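Local structure of beta-galacturonidase (Eisenbergiella tayi, 6NCW) at residues E6-K9 / I10-T13; G89-N93 / A94-F98; K103-P107 / G108-L112. The protein hydrolyses beta-linked galacturonides as a glycoside hydrolase family 2 beta-galacturonidase, and may also act on beta-glucuronides. All coordinates share one frame; numbering follows the deposited sequence.

Contact 1 (E6-K9 / I10-T13); sequences ETHK and IRKT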
ATOM      1  N   GLU A   6      31.223  23.133 -20.029  1.00 31.73           N
ATOM      2  CA  GLU A   6      30.905  24.401 -20.685  1.00 31.02           C
ATOM      3  C   GLU A   6      31.138  24.278 -22.184  1.00 30.43           C
ATOM      4  O   GLU A   6      32.213  23.864 -22.631  1.00 28.16           O
ATOM      5  CB  GLU A   6      31.726  25.556 -20.108  1.00 35.80           C
ATOM      6  CG  GLU A   6      31.372  25.909 -18.654  1.00 37.45           C
ATOM      7  CD  GLU A   6      29.911  26.357 -18.452  1.00 48.29           C
ATOM      8  OE1 GLU A   6      29.544  27.481 -18.869  1.00 47.19           O
ATOM      9  OE2 GLU A   6      29.123  25.580 -17.859  1.00 59.69           O
ATOM     10  N   THR A   7      30.118  24.616 -22.959  1.00 27.16           N
ATOM     11  CA  THR A   7      30.209  24.538 -24.406  1.00 30.20           C
ATOM     12  C   THR A   7      30.698  25.833 -25.044  1.00 29.91           C
ATOM     13  O   THR A   7      30.782  25.896 -26.273  1.00 29.17           O
ATOM     14  CB  THR A   7      28.848  24.170 -24.999  1.00 27.50           C
ATOM     15  OG1 THR A   7      27.879  25.135 -24.581  1.00 27.30           O
ATOM     16  CG2 THR A   7      28.427  22.784 -24.526  1.00 27.72           C
ATOM     17  N   HIS A   8      30.989  26.862 -24.247  1.00 28.62           N
ATOM     18  CA  HIS A   8      31.450  28.150 -24.766  1.00 34.27           C
ATOM     19  C   HIS A   8      32.300  28.844 -23.718  1.00 30.28           C
ATOM     20  O   HIS A   8      31.893  28.941 -22.562  1.00 33.58           O
ATOM     21  CB  HIS A   8      30.284  29.071 -25.136  1.00 30.40           C
ATOM     22  CG  HIS A   8      29.462  28.581 -26.280  1.00 29.84           C
ATOM     23  ND1 HIS A   8      29.938  28.538 -27.572  1.00 30.29           N
ATOM     24  CD2 HIS A   8      28.193  28.103 -26.327  1.00 30.54           C
ATOM     25  CE1 HIS A   8      28.995  28.056 -28.369  1.00 34.60           C
ATOM     26  NE2 HIS A   8      27.926  27.790 -27.639  1.00 32.43           N
ATOM     27  N   LYS A   9      33.474  29.323 -24.125  1.00 36.83           N
ATOM     28  CA  LYS A   9      34.221  30.305 -23.348  1.00 34.64           C
ATOM     29  C   LYS A   9      34.243  31.675 -24.005  1.00 39.25           C
ATOM     30  O   LYS A   9      34.209  32.682 -23.298  1.00 46.15           O
ATOM     31  CB  LYS A   9      35.669  29.846 -23.110  1.00 33.57           C
ATOM     32  CG  LYS A   9      35.853  28.586 -22.231  1.00 41.81           C
ATOM     33  CD  LYS A   9      34.778  28.455 -21.110  1.00 51.48           C
ATOM     34  CE  LYS A   9      35.244  27.568 -19.932  1.00 42.34           C
ATOM     35  NZ  LYS A   9      36.172  26.483 -20.386  1.00 44.78           N
ATOM     36  N   ILE A  10      34.246  31.739 -25.338  1.00 35.13           N
ATOM     37  CA  ILE A  10      34.262  33.027 -26.026  1.00 37.22           C
ATOM     38  C   ILE A  10      32.854  33.588 -26.171  1.00 32.82           C
ATOM     39  O   ILE A  10      32.584  34.728 -25.780  1.00 34.99           O
ATOM     40  CB  ILE A  10      34.966  32.904 -27.395  1.00 40.02           C
ATOM     41  CG1 ILE A  10      36.468  32.681 -27.214  1.00 35.05           C
ATOM     42  CG2 ILE A  10      34.728  34.148 -28.234  1.00 33.04           C
ATOM     43  CD1 ILE A  10      37.193  32.410 -28.503  1.00 42.54           C
ATOM     44  N   ARG A  11      31.938  32.817 -26.746  1.00 29.19           N
ATOM     45  CA  ARG A  11      30.593  33.328 -26.972  1.00 32.61           C
ATOM     46  C   ARG A  11      29.944  33.726 -25.647  1.00 30.68           C
ATOM     47  O   ARG A  11      30.117  33.048 -24.630  1.00 29.94           O
ATOM     48  CB  ARG A  11      29.739  32.282 -27.692  1.00 33.96           C
ATOM     49  CG  ARG A  11      28.352  32.769 -28.110  1.00 32.83           C
ATOM     50  CD  ARG A  11      27.539  31.631 -28.731  1.00 28.49           C
ATOM     51  NE  ARG A  11      28.285  30.965 -29.792  1.00 31.23           N
ATOM     52  CZ  ARG A  11      27.789  30.019 -30.585  1.00 33.63           C
ATOM     53  NH1 ARG A  11      26.534  29.606 -30.437  1.00 33.33           N
ATOM     54  NH2 ARG A  11      28.554  29.480 -31.524  1.00 30.51           N
ATOM     55  N   LYS A  12      29.221  34.851 -25.665  1.00 29.49           N
ATOM     56  CA  LYS A  12      28.476  35.318 -24.496  1.00 33.59           C
ATOM     57  C   LYS A  12      27.155  34.565 -24.437  1.00 35.82           C
ATOM     58  O   LYS A  12      26.326  34.693 -25.350  1.00 30.05           O
ATOM     59  CB  LYS A  12      28.207  36.824 -24.549  1.00 33.97           C
ATOM     60  CG  LYS A  12      29.232  37.665 -25.297  1.00 46.22           C
ATOM     61  CD  LYS A  12      28.854  39.166 -25.281  1.00 47.49           C
ATOM     62  CE  LYS A  12      29.689  39.990 -26.291  1.00 51.72           C
ATOM     63  NZ  LYS A  12      29.252  39.832 -27.727  1.00 47.31           N
ATOM     64  N   THR A  13      26.975  33.759 -23.390  1.00 28.50           N
ATOM     65  CA  THR A  13      25.776  32.956 -23.207  1.00 32.45           C
ATOM     66  C   THR A  13      25.306  33.079 -21.766  1.00 28.59           C
ATOM     67  O   THR A  13      26.095  33.351 -20.859  1.00 30.44           O
ATOM     68  CB  THR A  13      26.006  31.456 -23.529  1.00 30.92           C
ATOM     69  OG1 THR A  13      26.755  30.850 -22.471  1.00 32.88           O
ATOM     70  CG2 THR A  13      26.770  31.280 -24.820  1.00 30.31           C
TER
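Ile10 follows Lys9 at the bend that folds residues 6-9 back against 10-13. Its side chain turns outward, with CB 3.7 Å from Lys9 C, so it adds little beyond the backbone. Arg11 carries the contact, with His8 as its partner. Its chain leaves the backbone extended, CG anti to N (chi1 -174°), and bends only at chi3. This course lays the aliphatic part along the imidazole. Arg11 CB comes within 3.8 Å of His8 ND1. Arg11 CD sits over one face of the ring, 4.0 Å from its centroid, in a CH-pi contact. The guanidinium is tilted 31° to the imidazole. Thr13, on the strand that follows, completes the set. Its CG2 methyl meets His8 CD2 at 3.8 Å, and the two side chains cross at about a right angle.

No hydrogen bond joins the two segments directly. Asp246 does so instead: one carboxylate oxygen takes Arg11 N and His8 ND1, the other Lys9 N and Ile10 N. Arg11 is held by Asp245 and Glu145 through salt bridges and by Leu152 O through a hydrogen bond. The guanidinium is thus fixed by acids while it lies on a histidine. The nearby carboxylates probably offset its charge. Any pull they exert toward a protonated His8 would probably be opposed by the Arg11 cation.

Contact 2 (G89-N93 / A94-F98); sequences GSHYN and AYTPF
His91 and Phe98 lie almost flat on one another. Their rings form an offset stack, with centroids 4.0 Å apart and planes 10° from parallel. The offset brings His91 CB over the middle of the Phe98 ring, 3.4 Å from its centroid. Phe98 reaches this place with CG between its backbone N and carbonyl carbon (chi1 63°), which sets the ring flat against His91. The far end of the imidazole points to Thr96: OG1 lies in the ring plane at its edge, 3.8 Å from His91 CE1.

Asn93 crosses Thr96 at about a right angle. Its ND2 donates to Thr96 OG1 at 3.3 Å, nearly straight at 169° and in the amide plane. Asn93 OD1 is bound by His335, and Glu359 takes both His91 NE2 and Thr96 OG1. The NE2 bond and the stack probably limit the imidazole's rotation. Water 1 sits inside the turn, 2.9 Å from Asn93 O and 3.0 Å from Thr96 O.

The turn links the two sheets of the N-terminal beta-sandwich, the sugar-binding domain of family 2 enzymes. It leans on barrel helix 349-364, and Tyr95, stacked on Tyr313, has its side chain about 8 Å from that of galacturonate-binding His312.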
ATOM      1  N   GLY A  89       9.477  32.430 -33.923  1.00 31.04           N
ATOM      2  CA  GLY A  89       9.873  31.044 -34.094  1.00 30.60           C
ATOM      3  C   GLY A  89       8.774  30.106 -33.644  1.00 27.25           C
ATOM      4  O   GLY A  89       7.870  30.482 -32.890  1.00 28.18           O
ATOM      5  N   SER A  90       8.860  28.877 -34.137  1.00 26.63           N
ATOM      6  CA  SER A  90       7.921  27.840 -33.733  1.00 28.57           C
ATOM      7  C   SER A  90       8.589  26.482 -33.882  1.00 27.99           C
ATOM      8  O   SER A  90       9.613  26.341 -34.565  1.00 25.84           O
ATOM      9  CB  SER A  90       6.629  27.906 -34.547  1.00 29.77           C
ATOM     10  OG  SER A  90       6.834  27.364 -35.828  1.00 30.84           O
ATOM     11  N   HIS A  91       8.000  25.479 -33.231  1.00 25.78           N
ATOM     12  CA  HIS A  91       8.615  24.157 -33.198  1.00 25.31           C
ATOM     13  C   HIS A  91       7.579  23.095 -32.866  1.00 24.78           C
ATOM     14  O   HIS A  91       6.596  23.359 -32.171  1.00 25.23           O
ATOM     15  CB  HIS A  91       9.751  24.103 -32.175  1.00 25.16           C
ATOM     16  CG  HIS A  91      10.542  22.830 -32.209  1.00 26.91           C
ATOM     17  ND1 HIS A  91      10.405  21.839 -31.255  1.00 22.83           N
ATOM     18  CD2 HIS A  91      11.503  22.402 -33.062  1.00 23.28           C
ATOM     19  CE1 HIS A  91      11.251  20.858 -31.524  1.00 24.99           C
ATOM     20  NE2 HIS A  91      11.926  21.172 -32.617  1.00 23.55           N
ATOM     21  N   TYR A  92       7.812  21.896 -33.389  1.00 23.26           N
ATOM     22  CA  TYR A  92       7.052  20.707 -33.042  1.00 21.67           C
ATOM     23  C   TYR A  92       8.032  19.613 -32.645  1.00 24.26           C
ATOM     24  O   TYR A  92       9.089  19.461 -33.279  1.00 22.46           O
ATOM     25  CB  TYR A  92       6.169  20.206 -34.199  1.00 21.09           C
ATOM     26  CG  TYR A  92       5.437  18.928 -33.860  1.00 21.51           C
ATOM     27  CD1 TYR A  92       4.196  18.973 -33.249  1.00 23.91           C
ATOM     28  CD2 TYR A  92       6.005  17.665 -34.116  1.00 24.57           C
ATOM     29  CE1 TYR A  92       3.511  17.802 -32.910  1.00 22.02           C
ATOM     30  CE2 TYR A  92       5.329  16.478 -33.773  1.00 21.13           C
ATOM     31  CZ  TYR A  92       4.082  16.557 -33.168  1.00 21.01           C
ATOM     32  OH  TYR A  92       3.368  15.412 -32.817  1.00 21.81           O
ATOM     33  N   ASN A  93       7.656  18.867 -31.588  1.00 24.76           N
ATOM     34  CA  ASN A  93       8.325  17.696 -31.006  1.00 20.64           C
ATOM     35  C   ASN A  93       9.001  18.081 -29.699  1.00 22.42           C
ATOM     36  O   ASN A  93       9.874  18.956 -29.670  1.00 23.71           O
ATOM     37  CB  ASN A  93       9.348  17.049 -31.941  1.00 20.09           C
ATOM     38  CG  ASN A  93       9.720  15.626 -31.512  1.00 22.90           C
ATOM     39  OD1 ASN A  93       8.844  14.799 -31.236  1.00 27.35           O
ATOM     40  ND2 ASN A  93      11.009  15.339 -31.465  1.00 20.97           N
ATOM     41  N   ALA A  94       8.611  17.412 -28.615  1.00 21.32           N
ATOM     42  CA  ALA A  94       9.041  17.800 -27.278  1.00 20.57           C
ATOM     43  C   ALA A  94      10.512  17.508 -27.027  1.00 22.79           C
ATOM     44  O   ALA A  94      11.085  18.043 -26.071  1.00 22.87           O
ATOM     45  CB  ALA A  94       8.201  17.062 -26.225  1.00 20.95           C
ATOM     46  N   TYR A  95      11.129  16.663 -27.839  1.00 19.25           N
ATOM     47  CA  TYR A  95      12.297  15.934 -27.394  1.00 20.34           C
ATOM     48  C   TYR A  95      13.576  16.299 -28.127  1.00 21.49           C
ATOM     49  O   TYR A  95      14.620  15.716 -27.823  1.00 20.20           O
ATOM     50  CB  TYR A  95      12.029  14.422 -27.517  1.00 21.24           C
ATOM     51  CG  TYR A  95      10.762  13.950 -26.845  1.00 18.94           C
ATOM     52  CD1 TYR A  95      10.666  13.889 -25.456  1.00 19.67           C
ATOM     53  CD2 TYR A  95       9.660  13.531 -27.603  1.00 21.51           C
ATOM     54  CE1 TYR A  95       9.497  13.417 -24.825  1.00 18.62           C
ATOM     55  CE2 TYR A  95       8.501  13.061 -26.994  1.00 19.60           C
ATOM     56  CZ  TYR A  95       8.419  13.013 -25.609  1.00 23.23           C
ATOM     57  OH  TYR A  95       7.263  12.556 -25.018  1.00 21.39           O
ATOM     58  N   THR A  96      13.529  17.250 -29.072  1.00 21.75           N
ATOM     59  CA  THR A  96      14.695  17.691 -29.814  1.00 21.42           C
ATOM     60  C   THR A  96      14.868  19.207 -29.672  1.00 24.59           C
ATOM     61  O   THR A  96      13.884  19.945 -29.557  1.00 20.22           O
ATOM     62  CB  THR A  96      14.584  17.316 -31.297  1.00 23.07           C
ATOM     63  OG1 THR A  96      13.278  17.650 -31.793  1.00 20.71           O
ATOM     64  CG2 THR A  96      14.836  15.809 -31.495  1.00 23.17           C
ATOM     65  N   PRO A  97      16.105  19.690 -29.650  1.00 26.10           N
ATOM     66  CA  PRO A  97      16.339  21.126 -29.453  1.00 24.32           C
ATOM     67  C   PRO A  97      16.123  21.908 -30.740  1.00 24.68           C
ATOM     68  O   PRO A  97      16.135  21.363 -31.847  1.00 23.11           O
ATOM     69  CB  PRO A  97      17.806  21.192 -29.007  1.00 23.67           C
ATOM     70  CG  PRO A  97      18.436  19.970 -29.585  1.00 23.01           C
ATOM     71  CD  PRO A  97      17.357  18.920 -29.766  1.00 21.49           C
ATOM     72  N   PHE A  98      15.874  23.200 -30.568  1.00 21.80           N
ATOM     73  CA  PHE A  98      15.699  24.121 -31.690  1.00 28.70           C
ATOM     74  C   PHE A  98      16.182  25.492 -31.241  1.00 28.42           C
ATOM     75  O   PHE A  98      16.441  25.713 -30.056  1.00 29.87           O
ATOM     76  CB  PHE A  98      14.236  24.178 -32.186  1.00 25.49           C
ATOM     77  CG  PHE A  98      13.228  24.709 -31.150  1.00 27.00           C
ATOM     78  CD1 PHE A  98      12.723  23.881 -30.154  1.00 23.64           C
ATOM     79  CD2 PHE A  98      12.775  26.021 -31.208  1.00 20.36           C
ATOM     80  CE1 PHE A  98      11.786  24.352 -29.232  1.00 22.97           C
ATOM     81  CE2 PHE A  98      11.849  26.508 -30.292  1.00 23.68           C
ATOM     82  CZ  PHE A  98      11.346  25.667 -29.297  1.00 24.91           C
TER
HETATM   83  O   HOH W   1      11.414  20.891 -28.236  1.00 22.04           O

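Contact 3 (K103-P107 / G108-L112); sequences KDIRP and GIHQL
Arg106 reaches past Pro107 and Gly108 and lies along His110. Its CG stands between N and the carbonyl carbon (chi1 66°), and the chain then bends at chi2, which carries it alongside the imidazole. CB makes no close approach. CG meets His110 CE1 at 3.6 Å, and CD passes the same carbon at the limit of contact. NE follows, 3.7 Å from His110 CE1. His110 ND1 lies over one face of the guanidinium, toward its rim, 3.6 Å from Arg106 CZ. The two side chains run past each other in opposite directions, with planes 32° apart. At the tip, NH2 donates to Ile109 O at 2.8 Å, with an N-H...O angle of 153°. This carbonyl meets the guanidinium edge, near its plane. NH2 also has a long, weak ion pair with Asp84.

His110 is gripped from several sides. Ile105 CD1 lies over one face, 3.5 Å from the ring centroid. Arg106 O is at the edge, and NE2 donates to it weakly at 2.9 Å. Asp84 holds ND1, and NE2 also bonds Ala64 O. These acceptors at both nitrogens might favour the cation. Gly108 takes backbone angles suited to glycine, close to Pro107 O.

At the corner, Asp104 and Ile105 face Gly66 in a G1 beta bulge. The whole turn is a beta arch, carrying the chain from one sheet of the sandwich to the other.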
ATOM      1  N   LYS A 103      18.222  39.186 -35.527  1.00 37.96           N
ATOM      2  CA  LYS A 103      19.252  40.085 -36.017  1.00 41.61           C
ATOM      3  C   LYS A 103      19.053  41.478 -35.441  1.00 39.46           C
ATOM      4  O   LYS A 103      17.942  42.017 -35.467  1.00 37.61           O
ATOM      5  CB  LYS A 103      19.246  40.119 -37.545  1.00 43.19           C
ATOM      6  CG  LYS A 103      19.885  38.884 -38.166  1.00 38.93           C
ATOM      7  CD  LYS A 103      19.595  38.775 -39.658  1.00 44.27           C
ATOM      8  CE  LYS A 103      20.502  37.746 -40.313  1.00 48.38           C
ATOM      9  NZ  LYS A 103      20.257  37.619 -41.775  1.00 55.98           N
ATOM     10  N   ASP A 104      20.125  42.011 -34.856  1.00 41.59           N
ATOM     11  CA  ASP A 104      20.277  43.424 -34.512  1.00 42.93           C
ATOM     12  C   ASP A 104      19.050  43.973 -33.778  1.00 45.12           C
ATOM     13  O   ASP A 104      18.316  44.831 -34.273  1.00 45.22           O
ATOM     14  CB  ASP A 104      20.594  44.216 -35.785  1.00 47.13           C
ATOM     15  CG  ASP A 104      20.992  45.650 -35.500  1.00 53.18           C
ATOM     16  OD1 ASP A 104      20.215  46.556 -35.868  1.00 47.98           O
ATOM     17  OD2 ASP A 104      22.068  45.866 -34.900  1.00 59.95           O
ATOM     18  N   ILE A 105      18.844  43.447 -32.553  1.00 45.61           N
ATOM     19  CA  ILE A 105      17.747  43.903 -31.703  1.00 41.90           C
ATOM     20  C   ILE A 105      18.227  45.112 -30.915  1.00 38.64           C
ATOM     21  O   ILE A 105      19.418  45.248 -30.620  1.00 39.26           O
ATOM     22  CB  ILE A 105      17.232  42.791 -30.754  1.00 42.75           C
ATOM     23  CG1 ILE A 105      18.176  42.593 -29.564  1.00 35.18           C
ATOM     24  CG2 ILE A 105      17.064  41.466 -31.488  1.00 41.19           C
ATOM     25  CD1 ILE A 105      17.660  41.604 -28.560  1.00 42.50           C
ATOM     26  N   ARG A 106      17.285  45.985 -30.553  1.00 43.83           N
ATOM     27  CA  ARG A 106      17.601  47.151 -29.742  1.00 44.63           C
ATOM     28  C   ARG A 106      18.212  46.719 -28.408  1.00 48.05           C
ATOM     29  O   ARG A 106      17.918  45.630 -27.907  1.00 50.88           O
ATOM     30  CB  ARG A 106      16.340  47.977 -29.493  1.00 47.59           C
ATOM     31  CG  ARG A 106      15.312  47.256 -28.634  1.00 53.76           C
ATOM     32  CD  ARG A 106      14.808  48.127 -27.483  1.00 55.81           C
ATOM     33  NE  ARG A 106      14.118  47.346 -26.449  1.00 59.04           N
ATOM     34  CZ  ARG A 106      12.972  46.693 -26.641  1.00 57.55           C
ATOM     35  NH1 ARG A 106      12.382  46.709 -27.836  1.00 57.48           N
ATOM     36  NH2 ARG A 106      12.417  46.015 -25.642  1.00 53.09           N
ATOM     37  N   PRO A 107      19.081  47.538 -27.818  1.00 50.63           N
ATOM     38  CA  PRO A 107      19.625  47.201 -26.500  1.00 44.83           C
ATOM     39  C   PRO A 107      18.561  47.364 -25.426  1.00 45.49           C
ATOM     40  O   PRO A 107      17.528  48.001 -25.631  1.00 51.39           O
ATOM     41  CB  PRO A 107      20.768  48.206 -26.319  1.00 47.17           C
ATOM     42  CG  PRO A 107      20.326  49.388 -27.120  1.00 49.52           C
ATOM     43  CD  PRO A 107      19.602  48.826 -28.316  1.00 47.84           C
ATOM     44  N   GLY A 108      18.815  46.752 -24.271  1.00 40.73           N
ATOM     45  CA  GLY A 108      17.906  46.889 -23.147  1.00 44.20           C
ATOM     46  C   GLY A 108      17.132  45.636 -22.774  1.00 44.19           C
ATOM     47  O   GLY A 108      17.575  44.513 -23.038  1.00 44.88           O
ATOM     48  N   ILE A 109      15.972  45.828 -22.151  1.00 42.35           N
ATOM     49  CA  ILE A 109      15.188  44.736 -21.591  1.00 43.09           C
ATOM     50  C   ILE A 109      14.160  44.290 -22.621  1.00 44.27           C
ATOM     51  O   ILE A 109      13.424  45.115 -23.177  1.00 42.33           O
ATOM     52  CB  ILE A 109      14.507  45.165 -20.279  1.00 43.15           C
ATOM     53  CG1 ILE A 109      15.403  44.895 -19.066  1.00 40.28           C
ATOM     54  CG2 ILE A 109      13.213  44.404 -20.086  1.00 40.10           C
ATOM     55  CD1 ILE A 109      16.741  45.584 -19.090  1.00 49.16           C
ATOM     56  N   HIS A 110      14.105  42.982 -22.876  1.00 36.87           N
ATOM     57  CA  HIS A 110      13.143  42.403 -23.800  1.00 40.66           C
ATOM     58  C   HIS A 110      12.196  41.451 -23.074  1.00 38.91           C
ATOM     59  O   HIS A 110      12.504  40.932 -21.997  1.00 37.02           O
ATOM     60  CB  HIS A 110      13.863  41.672 -24.932  1.00 35.76           C
ATOM     61  CG  HIS A 110      14.875  42.525 -25.630  1.00 44.31           C
ATOM     62  ND1 HIS A 110      14.534  43.414 -26.626  1.00 44.99           N
ATOM     63  CD2 HIS A 110      16.212  42.652 -25.451  1.00 43.59           C
ATOM     64  CE1 HIS A 110      15.621  44.036 -27.048  1.00 42.57           C
ATOM     65  NE2 HIS A 110      16.652  43.596 -26.348  1.00 43.80           N
ATOM     66  N   GLN A 111      11.031  41.230 -23.680  1.00 33.14           N
ATOM     67  CA  GLN A 111      10.043  40.288 -23.167  1.00 36.94           C
ATOM     68  C   GLN A 111      10.106  39.011 -23.994  1.00 36.28           C
ATOM     69  O   GLN A 111       9.960  39.057 -25.220  1.00 34.35           O
ATOM     70  CB  GLN A 111       8.636  40.875 -23.209  1.00 34.91           C
ATOM     71  CG  GLN A 111       8.350  41.863 -22.087  1.00 43.56           C
ATOM     72  CD  GLN A 111       9.085  43.177 -22.289  1.00 53.90           C
ATOM     73  OE1 GLN A 111       9.216  43.668 -23.424  1.00 53.50           O
ATOM     74  NE2 GLN A 111       9.588  43.751 -21.194  1.00 53.86           N
ATOM     75  N   LEU A 112      10.336  37.885 -23.323  1.00 32.88           N
ATOM     76  CA  LEU A 112      10.296  36.561 -23.936  1.00 27.61           C
ATOM     77  C   LEU A 112       9.020  35.854 -23.504  1.00 29.13           C
ATOM     78  O   LEU A 112       8.712  35.787 -22.305  1.00 27.89           O
ATOM     79  CB  LEU A 112      11.509  35.727 -23.530  1.00 25.35           C
ATOM     80  CG  LEU A 112      11.543  34.301 -24.091  1.00 28.63           C
ATOM     81  CD1 LEU A 112      11.470  34.294 -25.614  1.00 24.94           C
ATOM     82  CD2 LEU A 112      12.801  33.590 -23.614  1.00 25.01           C
TER

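Overall arrangement
The three contacts are local and come in series along the chain; none nests in or crosses another. Contact 1 closes the N-terminal bend and leads into strand 12-15, an outer strand of the four-stranded sheet. Contact 2 closes the loop from strand 86-92, at the edge of the six-stranded sheet, to strand 98-105, at the other edge of the four-stranded one. Contact 3 brings the chain back from strand 98-105 into strand 109-117 of the six-stranded sheet. Contacts 2 and 3 therefore sit at the two ends of strand 98-105, with centres 22 Å apart. Contact 2 faces the barrel, whereas contact 1 meets the start of strand 245-251 in the next beta domain.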